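Local coordinates for protein response regulator ChrA (Corynebacterium diphtheriae, PDB 4YN8) that probably binds DNA and regulates transcription as the response regulator of a haem-sensing two-component system, at residues Q141-R146 with Y182-V187; I148-N153 with K175-H180; L154-S159 with A164-I169; L78-Y83 with S108-A113. The protein carries 1 engineered substitution. All blocks are in the same frame, centred on the assembly; numbering follows the deposited sequence.

Contact 1: Q141-R146 with Y182-V187; sequences QALSAR and YSKLGV. With SO4 (sulfate ion), chain D.
In the luxR-type DNA-binding domain, Lys184, in the last turn of helix 171-185, reaches the chain just before helix 145-155, at Gln141 and Leu143. The lysine bends twice, at chi2 (-76°) and again at chi3 (-83°), and this brings its ammonium group down on the backbone carbonyl of Gln141: NZ donates to O at 2.6 Å, in the carbonyl plane. Lys184 has two conformers, so this short bond holds for one of them and its strength is doubtful. A long flexible chain suits a place between a helix end and a surface loop, since its methylenes can pack while the charge finds a carbonyl. Leu143 uses this: its CD2 methyl lies 4.0 Å from Lys184 CG, the leucine and the lysine lying alongside with their ends pointing opposite ways, and Leu151 and Leu202 also touch the leucine. Both helix ends are finished locally. Ser144 N-caps helix 145-155, with Glu147 completing a capping box, while Gly186, with positive phi, ends helix 171-185 in a Schellman motif in which Val187 N bonds to Tyr182 O at 3.0 Å. Tyr182 OH gives a hydrogen bond to sulfate O1 in the plane of its ring, and Arg190 N binds the same ion. The segment before the first helix thus lies against the end of the third in this four-helix luxR-type helix-turn-helix domain.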
# COMPACT_ATOMS: atom_id res chain seq x y z
N GLN A 141 11.87 -13.78 9.34
CA GLN A 141 12.60 -14.99 9.68
C GLN A 141 13.56 -14.75 10.86
O GLN A 141 13.99 -13.65 11.10
CB GLN A 141 13.44 -15.45 8.46
CG GLN A 141 14.52 -14.46 8.10
CD GLN A 141 15.38 -14.88 6.90
OE1 GLN A 141 15.24 -15.99 6.36
NE2 GLN A 141 16.28 -13.98 6.48
N ALA A 142 13.94 -15.81 11.52
CA ALA A 142 14.87 -15.72 12.64
C ALA A 142 16.21 -15.31 12.10
O ALA A 142 16.50 -15.49 10.91
CB ALA A 142 14.97 -17.05 13.29
N LEU A 143 17.06 -14.78 12.96
CA LEU A 143 18.46 -14.61 12.58
C LEU A 143 19.03 -15.98 12.23
O LEU A 143 18.71 -17.01 12.86
CB LEU A 143 19.21 -13.99 13.76
CG LEU A 143 19.04 -12.49 13.96
CD1 LEU A 143 20.07 -12.01 14.93
CD2 LEU A 143 19.27 -11.75 12.69
N SER A 144 19.90 -16.03 11.24
CA SER A 144 20.49 -17.29 10.86
C SER A 144 21.71 -17.63 11.76
O SER A 144 22.25 -16.77 12.46
CB SER A 144 21.04 -17.14 9.44
OG SER A 144 22.14 -16.22 9.41
N ALA A 145 22.21 -18.84 11.61
CA ALA A 145 23.35 -19.28 12.38
C ALA A 145 24.54 -18.36 12.09
O ALA A 145 25.28 -18.02 13.00
CB ALA A 145 23.70 -20.72 12.05
N ARG A 146 24.71 -17.97 10.83
CA ARG A 146 25.81 -17.09 10.43
C ARG A 146 25.69 -15.74 11.08
O ARG A 146 26.67 -15.17 11.56
CB ARG A 146 25.86 -16.91 8.93
CG ARG A 146 26.90 -15.92 8.45
CD ARG A 146 28.31 -16.46 8.76
NE ARG A 146 28.70 -17.40 7.70
CZ ARG A 146 29.86 -18.06 7.63
NH1 ARG A 146 30.73 -18.02 8.65
NH2 ARG A 146 30.14 -18.80 6.55
N TYR A 182 21.46 -5.43 11.44
CA TYR A 182 21.08 -4.14 12.02
C TYR A 182 19.64 -3.84 11.72
O TYR A 182 18.89 -3.32 12.56
CB TYR A 182 21.96 -3.01 11.45
CG TYR A 182 23.41 -3.01 11.86
CD1 TYR A 182 23.94 -3.94 12.75
CD2 TYR A 182 24.28 -2.07 11.34
CE1 TYR A 182 25.29 -3.93 13.08
CE2 TYR A 182 25.60 -2.04 11.69
CZ TYR A 182 26.11 -2.99 12.53
OH TYR A 182 27.45 -2.96 12.83
N SER A 183 19.21 -4.19 10.52
CA SER A 183 17.81 -4.01 10.15
C SER A 183 16.88 -4.87 11.05
O SER A 183 15.92 -4.35 11.61
CB SER A 183 17.63 -4.25 8.65
OG SER A 183 16.29 -4.60 8.35
N LYS A 184 17.21 -6.14 11.25
CA LYS A 184 16.44 -7.05 12.10
C LYS A 184 16.38 -6.60 13.56
O LYS A 184 15.37 -6.82 14.25
CB LYS A 184 17.02 -8.47 12.05
CG LYS A 184 17.14 -9.08 10.67
CD LYS A 184 15.80 -9.53 10.18
CE LYS A 184 15.49 -10.90 10.74
NZ LYS A 184 14.03 -11.14 10.62
N LEU A 185 17.48 -6.05 14.03
CA LEU A 185 17.62 -5.57 15.43
C LEU A 185 17.07 -4.17 15.67
O LEU A 185 16.96 -3.75 16.82
CB LEU A 185 19.09 -5.65 15.86
CG LEU A 185 19.64 -7.08 15.90
CD1 LEU A 185 21.07 -7.04 16.40
CD2 LEU A 185 18.82 -8.00 16.77
N GLY A 186 16.79 -3.42 14.61
CA GLY A 186 16.32 -2.04 14.76
C GLY A 186 17.39 -1.06 15.16
O GLY A 186 17.12 -0.12 15.92
N VAL A 187 18.63 -1.26 14.71
CA VAL A 187 19.76 -0.42 15.14
C VAL A 187 20.54 -0.01 13.92
O VAL A 187 20.26 -0.49 12.82
CB VAL A 187 20.70 -1.17 16.12
CG1 VAL A 187 19.91 -1.67 17.33
CG2 VAL A 187 21.37 -2.35 15.44
S SO4 D . 29.32 -0.04 12.22
O1 SO4 D . 29.32 -1.50 11.92
O2 SO4 D . 30.59 0.59 11.88
O3 SO4 D . 28.20 0.38 11.38
O4 SO4 D . 29.11 0.34 13.63

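Contact 2: I148-N153 with K175-H180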
# COMPACT_ATOMS: atom_id res chain seq x y z
N ILE A 148 24.12 -15.04 13.92
CA ILE A 148 24.39 -15.22 15.35
C ILE A 148 25.88 -15.30 15.61
O ILE A 148 26.42 -14.66 16.52
CB ILE A 148 23.71 -16.49 15.89
CG1 ILE A 148 22.17 -16.39 15.83
CG2 ILE A 148 24.23 -16.82 17.29
CD1 ILE A 148 21.60 -15.17 16.52
N GLU A 149 26.59 -16.03 14.74
CA GLU A 149 28.03 -16.14 14.83
C GLU A 149 28.69 -14.83 14.68
O GLU A 149 29.62 -14.49 15.44
CB GLU A 149 28.55 -17.06 13.70
CG GLU A 149 30.01 -17.38 13.77
CD GLU A 149 30.44 -18.32 12.62
OE1 GLU A 149 29.85 -18.24 11.51
OE2 GLU A 149 31.38 -19.10 12.82
N ILE A 150 28.24 -14.01 13.73
CA ILE A 150 28.81 -12.70 13.60
C ILE A 150 28.58 -11.86 14.86
O ILE A 150 29.50 -11.15 15.30
CB ILE A 150 28.25 -11.99 12.34
CG1 ILE A 150 28.93 -12.60 11.09
CG2 ILE A 150 28.50 -10.51 12.36
CD1 ILE A 150 28.26 -12.17 9.81
N LEU A 151 27.35 -11.87 15.36
CA LEU A 151 27.08 -11.10 16.62
C LEU A 151 27.95 -11.54 17.79
O LEU A 151 28.49 -10.67 18.54
CB LEU A 151 25.61 -11.18 16.97
CG LEU A 151 24.71 -10.34 16.09
CD1 LEU A 151 23.29 -10.89 16.22
CD2 LEU A 151 24.77 -8.86 16.46
N GLN A 152 28.13 -12.84 17.95
CA GLN A 152 28.95 -13.39 19.06
C GLN A 152 30.38 -12.90 18.92
O GLN A 152 31.06 -12.59 19.92
CB GLN A 152 28.89 -14.89 19.07
CG GLN A 152 27.54 -15.39 19.53
CD GLN A 152 27.33 -16.84 19.41
OE1 GLN A 152 27.87 -17.50 18.50
NE2 GLN A 152 26.64 -17.40 20.36
N ASN A 153 30.87 -12.82 17.69
CA ASN A 153 32.22 -12.24 17.49
C ASN A 153 32.29 -10.73 17.58
O ASN A 153 33.32 -10.19 18.07
CB ASN A 153 32.82 -12.78 16.17
CG ASN A 153 33.18 -14.25 16.26
OD1 ASN A 153 32.41 -15.16 15.93
ND2 ASN A 153 34.33 -14.50 16.77
N LYS A 175 30.11 -7.13 5.83
CA LYS A 175 29.32 -5.89 5.81
C LYS A 175 27.84 -6.08 5.36
O LYS A 175 26.93 -5.50 5.94
CB LYS A 175 30.05 -4.81 4.98
CG LYS A 175 30.79 -3.77 5.83
CD LYS A 175 29.80 -2.65 6.31
CE LYS A 175 29.86 -2.27 7.81
NZ LYS A 175 28.73 -1.41 8.28
N THR A 176 27.61 -6.90 4.36
CA THR A 176 26.26 -7.24 3.93
C THR A 176 25.44 -7.90 5.03
O THR A 176 24.26 -7.57 5.23
CB THR A 176 26.32 -8.12 2.69
OG1 THR A 176 26.97 -7.34 1.67
CG2 THR A 176 24.95 -8.50 2.25
N HIS A 177 26.06 -8.84 5.74
CA HIS A 177 25.41 -9.48 6.87
C HIS A 177 25.08 -8.45 7.93
O HIS A 177 24.01 -8.54 8.52
CB HIS A 177 26.27 -10.56 7.49
CG HIS A 177 26.37 -11.83 6.68
ND1 HIS A 177 25.27 -12.55 6.27
CD2 HIS A 177 27.46 -12.51 6.26
CE1 HIS A 177 25.68 -13.63 5.61
NE2 HIS A 177 27.00 -13.62 5.57
N LEU A 178 26.02 -7.58 8.24
CA LEU A 178 25.77 -6.54 9.27
C LEU A 178 24.60 -5.67 8.88
O LEU A 178 23.75 -5.33 9.74
CB LEU A 178 26.99 -5.69 9.58
CG LEU A 178 28.14 -6.41 10.26
CD1 LEU A 178 29.34 -5.49 10.33
CD2 LEU A 178 27.71 -6.95 11.62
N VAL A 179 24.50 -5.30 7.60
CA VAL A 179 23.31 -4.52 7.17
C VAL A 179 22.01 -5.24 7.52
O VAL A 179 21.07 -4.62 8.10
CB VAL A 179 23.35 -4.12 5.65
CG1 VAL A 179 22.00 -3.57 5.21
CG2 VAL A 179 24.46 -3.13 5.43
N HIS A 180 21.95 -6.54 7.26
CA HIS A 180 20.74 -7.28 7.47
C HIS A 180 20.50 -7.42 8.97
O HIS A 180 19.36 -7.29 9.42
CB HIS A 180 20.79 -8.64 6.84
CG HIS A 180 19.46 -9.31 6.81
ND1 HIS A 180 19.22 -10.53 7.41
CD2 HIS A 180 18.27 -8.93 6.26
CE1 HIS A 180 17.96 -10.88 7.21
NE2 HIS A 180 17.36 -9.92 6.53
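Buried apolar packing joins Ile150, halfway along helix 145-155, to His177 and Leu178 on helix 171-185, so that the first and third helices of the DNA-binding domain meet in its core. Ile150 points at the partner helix and touches it with both branches. The shorter one, CG2, meets Leu178 CD2 at 3.7 Å. The longer one runs on through CG1 to CD1, which comes to 3.5 Å from His177 CB and also lies 3.7 Å from CD2 of the imidazole, approaching the ring obliquely. CG1 stands beside the backbone N of Ile150 (chi1 -75°) and CG2 anti to it, and this fork lets one residue serve two neighbours on successive positions of the opposite helix. A beta-branched side chain is well suited to such a task. The backbones stay 8.1 Å apart between Ile150 CA and Leu178 CA, a distance bridged by side chains, with no hydrogen bond between the two segments. Ile181 also touches Ile150, and Leu154 touches Leu178, so the apolar surface continues along both helices. His177 sits nearer the outside: its root packs on the isoleucine while Arg146 touches its side chain, a place for a residue part apolar and part polar. This is the hydrophobic core typical of the luxR-type helix-turn-helix domain, where the first helix packs against the third, which is the recognition helix in relatives and probably here.

Contact 3: L154-S159 with A164-I169; sequences LEQGLS and AAKLFI
Lys166, near the end of the first helix of the helix-turn-helix pair, stretches across the surface to Leu158 and Gln156, on the connection that follows helix 145-155. Of the three it gives up most surface. Its chain is extended throughout, beginning with CG opposite the backbone N (chi1 -173°), and this full length is what lets a helix residue span to the connection. The aliphatic middle does the packing: Lys166 CD lies 3.9 Å from Leu158 CD2, the leucine standing nearly perpendicular to the lysine chain. Leu158 points toward helix 160-167 and also rests on Leu163, an apolar surface for the lysine's methylenes, while the lysine carries its charge past it to the exposed Gln156. There NZ comes to 4.0 Å from Gln156 OE1, a loose approach. The connection itself is tightly made. Gly157, with positive phi, closes helix 145-155 in a Schellman motif, its N bonded to Leu154 O at 3.0 Å, and only two residues later Ser159 N-caps helix 160-167, with Gln162 OE1 accepting from Ser159 N to complete a capping box. At the far end of that helix Phe168 has positive phi, and Ile169 N bonds back to Ala164 O at 3.2 Å as the chain enters the turn before helix 171-185. The amide of Gln156 is held by the preceding helix: NE2 donates to the carbonyl O of Gln152.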
# COMPACT_ATOMS: atom_id res chain seq x y z
N LEU A 154 31.24 -10.03 17.17
CA LEU A 154 31.18 -8.59 17.37
C LEU A 154 31.24 -8.27 18.88
O LEU A 154 31.83 -7.25 19.28
CB LEU A 154 29.88 -7.95 16.87
CG LEU A 154 29.65 -7.48 15.45
CD1 LEU A 154 28.26 -6.85 15.37
CD2 LEU A 154 30.74 -6.50 15.00
N GLU A 155 30.61 -9.13 19.68
CA GLU A 155 30.59 -8.94 21.16
C GLU A 155 32.01 -9.01 21.74
O GLU A 155 32.30 -8.38 22.76
CB GLU A 155 29.74 -10.03 21.81
CG GLU A 155 29.42 -9.75 23.28
CD GLU A 155 28.67 -10.86 24.00
OE1 GLU A 155 28.76 -12.05 23.57
OE2 GLU A 155 28.07 -10.56 25.09
N GLN A 156 32.88 -9.82 21.13
CA GLN A 156 34.27 -9.92 21.55
C GLN A 156 35.16 -8.79 21.05
O GLN A 156 36.34 -8.80 21.31
CB GLN A 156 34.83 -11.27 21.12
CG GLN A 156 34.14 -12.43 21.78
CD GLN A 156 34.44 -13.72 21.06
OE1 GLN A 156 35.59 -14.11 20.95
NE2 GLN A 156 33.42 -14.38 20.55
N GLY A 157 34.59 -7.83 20.35
CA GLY A 157 35.23 -6.61 19.93
C GLY A 157 35.94 -6.68 18.60
O GLY A 157 36.81 -5.88 18.33
N LEU A 158 35.57 -7.62 17.74
CA LEU A 158 36.29 -7.78 16.48
C LEU A 158 35.86 -6.75 15.47
O LEU A 158 34.68 -6.47 15.34
CB LEU A 158 36.08 -9.19 15.92
CG LEU A 158 37.02 -10.26 16.41
CD1 LEU A 158 36.88 -10.57 17.89
CD2 LEU A 158 36.81 -11.51 15.59
N SER A 159 36.81 -6.21 14.72
CA SER A 159 36.54 -5.33 13.58
C SER A 159 36.04 -6.17 12.40
O SER A 159 36.16 -7.42 12.40
CB SER A 159 37.85 -4.65 13.12
OG SER A 159 38.78 -5.62 12.69
N ALA A 164 36.28 -11.10 9.15
CA ALA A 164 36.53 -11.74 7.86
C ALA A 164 37.59 -12.80 7.99
O ALA A 164 37.43 -13.92 7.48
CB ALA A 164 36.94 -10.68 6.84
N ALA A 165 38.66 -12.48 8.70
CA ALA A 165 39.78 -13.40 8.83
C ALA A 165 39.37 -14.64 9.64
O ALA A 165 39.68 -15.79 9.28
CB ALA A 165 40.94 -12.67 9.48
N LYS A 166 38.61 -14.42 10.72
CA LYS A 166 38.22 -15.51 11.59
C LYS A 166 37.19 -16.44 10.97
O LYS A 166 37.24 -17.67 11.16
CB LYS A 166 37.73 -14.91 12.90
CG LYS A 166 37.46 -15.98 13.94
CD LYS A 166 37.10 -15.40 15.29
CE LYS A 166 36.65 -16.53 16.21
NZ LYS A 166 36.57 -15.94 17.57
N LEU A 167 36.24 -15.86 10.24
CA LEU A 167 35.13 -16.63 9.68
C LEU A 167 35.39 -17.11 8.24
O LEU A 167 34.58 -17.85 7.66
CB LEU A 167 33.84 -15.77 9.69
CG LEU A 167 33.47 -15.35 11.13
CD1 LEU A 167 32.16 -14.58 11.16
CD2 LEU A 167 33.40 -16.51 12.08
N PHE A 168 36.50 -16.65 7.67
CA PHE A 168 36.87 -16.96 6.26
C PHE A 168 35.84 -16.54 5.27
O PHE A 168 35.51 -17.28 4.33
CB PHE A 168 37.19 -18.45 6.07
CG PHE A 168 38.28 -18.95 6.94
CD1 PHE A 168 39.59 -18.94 6.52
CD2 PHE A 168 37.98 -19.51 8.19
CE1 PHE A 168 40.61 -19.43 7.33
CE2 PHE A 168 38.99 -19.99 9.02
CZ PHE A 168 40.30 -19.94 8.58
N ILE A 169 35.34 -15.31 5.44
CA ILE A 169 34.45 -14.71 4.45
C ILE A 169 35.00 -13.31 4.21
O ILE A 169 35.74 -12.76 5.04
CB ILE A 169 32.97 -14.68 4.91
CG1 ILE A 169 32.84 -13.98 6.28
CG2 ILE A 169 32.40 -16.09 5.03
CD1 ILE A 169 31.39 -13.83 6.77

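Contact 4: L78-Y83 with S108-A113. With SO4 (sulfate ion), chain B; SO4 (sulfate ion), chain E.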
# COMPACT_ATOMS: atom_id res chain seq x y z
N LEU A 78 -14.13 6.99 -4.10
CA LEU A 78 -14.15 5.57 -3.83
C LEU A 78 -12.94 4.96 -4.51
O LEU A 78 -12.82 5.03 -5.75
CB LEU A 78 -15.47 4.93 -4.35
CG LEU A 78 -15.52 3.42 -4.43
CD1 LEU A 78 -15.40 2.91 -2.97
CD2 LEU A 78 -16.85 3.03 -5.07
N ILE A 79 -12.02 4.35 -3.73
CA ILE A 79 -10.85 3.69 -4.28
C ILE A 79 -11.16 2.21 -4.47
O ILE A 79 -11.68 1.55 -3.55
CB ILE A 79 -9.63 3.82 -3.34
CG1 ILE A 79 -9.16 5.26 -3.36
CG2 ILE A 79 -8.51 2.87 -3.73
CD1 ILE A 79 -8.03 5.54 -2.34
N LEU A 80 -10.86 1.75 -5.67
CA LEU A 80 -10.99 0.33 -6.06
C LEU A 80 -9.64 -0.30 -6.21
O LEU A 80 -8.71 0.27 -6.80
CB LEU A 80 -11.76 0.16 -7.32
CG LEU A 80 -13.17 0.75 -7.38
CD1 LEU A 80 -13.86 0.50 -8.73
CD2 LEU A 80 -14.07 0.31 -6.26
N THR A 81 -9.51 -1.51 -5.69
CA THR A 81 -8.25 -2.21 -5.89
C THR A 81 -8.51 -3.70 -5.98
O THR A 81 -9.65 -4.12 -6.12
CB THR A 81 -7.25 -1.80 -4.81
OG1 THR A 81 -5.91 -2.16 -5.18
CG2 THR A 81 -7.63 -2.32 -3.44
N THR A 82 -7.43 -4.49 -6.00
CA THR A 82 -7.54 -5.96 -5.99
C THR A 82 -6.84 -6.51 -4.73
O THR A 82 -5.93 -5.92 -4.17
CB THR A 82 -6.93 -6.60 -7.26
OG1 THR A 82 -5.53 -6.37 -7.34
CG2 THR A 82 -7.55 -6.01 -8.52
N TYR A 83 -7.29 -7.65 -4.31
CA TYR A 83 -6.80 -8.21 -3.03
C TYR A 83 -5.32 -8.51 -3.07
O TYR A 83 -4.66 -8.49 -2.02
CB TYR A 83 -7.63 -9.43 -2.65
CG TYR A 83 -7.27 -10.69 -3.40
CD1 TYR A 83 -7.85 -10.99 -4.63
CD2 TYR A 83 -6.32 -11.58 -2.87
CE1 TYR A 83 -7.52 -12.15 -5.30
CE2 TYR A 83 -5.99 -12.74 -3.56
CZ TYR A 83 -6.58 -13.01 -4.78
OH TYR A 83 -6.26 -14.20 -5.46
N SER A 108 -23.75 -5.46 -6.55
CA SER A 108 -24.59 -4.75 -5.61
C SER A 108 -23.74 -3.96 -4.58
O SER A 108 -24.15 -2.91 -4.07
CB SER A 108 -25.53 -5.72 -4.87
OG SER A 108 -24.77 -6.70 -4.15
N ALA A 109 -22.63 -4.54 -4.22
CA ALA A 109 -21.68 -3.90 -3.29
C ALA A 109 -21.00 -2.69 -3.92
O ALA A 109 -20.79 -1.67 -3.24
CB ALA A 109 -20.63 -4.88 -2.78
N LEU A 110 -20.71 -2.76 -5.20
CA LEU A 110 -20.18 -1.59 -5.90
C LEU A 110 -21.25 -0.48 -5.95
O LEU A 110 -20.96 0.65 -5.66
CB LEU A 110 -19.72 -1.93 -7.31
CG LEU A 110 -19.23 -0.75 -8.13
CD1 LEU A 110 -18.09 -0.02 -7.40
CD2 LEU A 110 -18.73 -1.28 -9.45
N HIS A 111 -22.50 -0.84 -6.28
CA HIS A 111 -23.59 0.12 -6.24
C HIS A 111 -23.71 0.76 -4.89
O HIS A 111 -23.77 1.99 -4.75
CB HIS A 111 -24.92 -0.57 -6.63
CG HIS A 111 -26.12 0.25 -6.31
ND1 HIS A 111 -26.70 0.25 -5.05
CD2 HIS A 111 -26.82 1.15 -7.04
CE1 HIS A 111 -27.68 1.13 -5.02
NE2 HIS A 111 -27.80 1.66 -6.22
N ASP A 112 -23.76 -0.06 -3.83
CA ASP A 112 -23.92 0.46 -2.52
C ASP A 112 -22.76 1.35 -2.07
O ASP A 112 -22.99 2.34 -1.33
CB ASP A 112 -24.08 -0.70 -1.53
CG ASP A 112 -25.43 -1.43 -1.70
OD1 ASP A 112 -26.27 -1.04 -2.58
OD2 ASP A 112 -25.64 -2.46 -0.98
N ALA A 113 -21.55 0.98 -2.48
CA ALA A 113 -20.34 1.81 -2.21
C ALA A 113 -20.40 3.18 -2.90
O ALA A 113 -20.06 4.20 -2.30
CB ALA A 113 -19.07 1.09 -2.58
S SO4 B . -4.95 -1.26 -8.39
O1 SO4 B . -5.79 -2.39 -8.81
O2 SO4 B . -3.68 -1.77 -7.87
O3 SO4 B . -4.59 -0.26 -9.43
O4 SO4 B . -5.65 -0.47 -7.28
S SO4 E . -24.17 -9.50 -7.70
O1 SO4 E . -22.74 -9.51 -8.27
O2 SO4 E . -25.03 -10.13 -8.76
O3 SO4 E . -24.77 -8.17 -7.37
O4 SO4 E . -24.41 -10.23 -6.41
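Leu78, on an inner strand, 77-81, of the receiver domain, pushes its forked end into the hollow between Leu110 and Ala113, about one helical turn apart on helix 107-119. Its CD2 methyl lies 3.9 Å from Ala113 CB and 4.0 Å from Leu110 CD1, with CD1 also resting against the alanine. Ala113 is the floor of the hollow: its small side chain lets the strand come in, CA to CA 7.4 Å between Leu78 and Ala113. Leu110 is the bump beside it. A chi1 of 177° swings CG away from the backbone N, and its CD1 rests against the CD2 methyls of both strand leucines, meeting that of Leu80 at 4.2 Å, while Ile24 and Leu25 of helix 15-26 touch Leu110 too. Strand and helix run nearly antiparallel, their segment axes 154° apart and 10.7 Å distant at closest approach, as expected of the CheY-like alpha/beta fold. Just past Leu80, Thr81 OG1 donates to a sulfate that Lys103 also binds, probably marking where a phosphoryl group would sit near Asp54. Between strand and helix there is no hydrogen bond; methyl groups alone meet, so the fit depends on shape and on exclusion of water.

Contacts 1, 2 and 3 belong to one DNA-binding domain and share helix 145-155. The centres of contacts 1 and 2 are about 8 Å apart, and those of contacts 2 and 3 about 9 Å. They are continuous through side-chain packing: Glu149 OE2 of contact 2 lies 3.4 Å from Leu167 CD2 of contact 3, and Asn153 O of contact 2 lies 3.6 Å from Leu158 CD1 of contact 3. Contact 4 touches none of them and lies in the receiver domain, on the opposite side of the chain's centre, its centre about 40 Å from that of contact 1. There the side chain of Leu80 is about 6 Å from that of magnesium-binding Asp54.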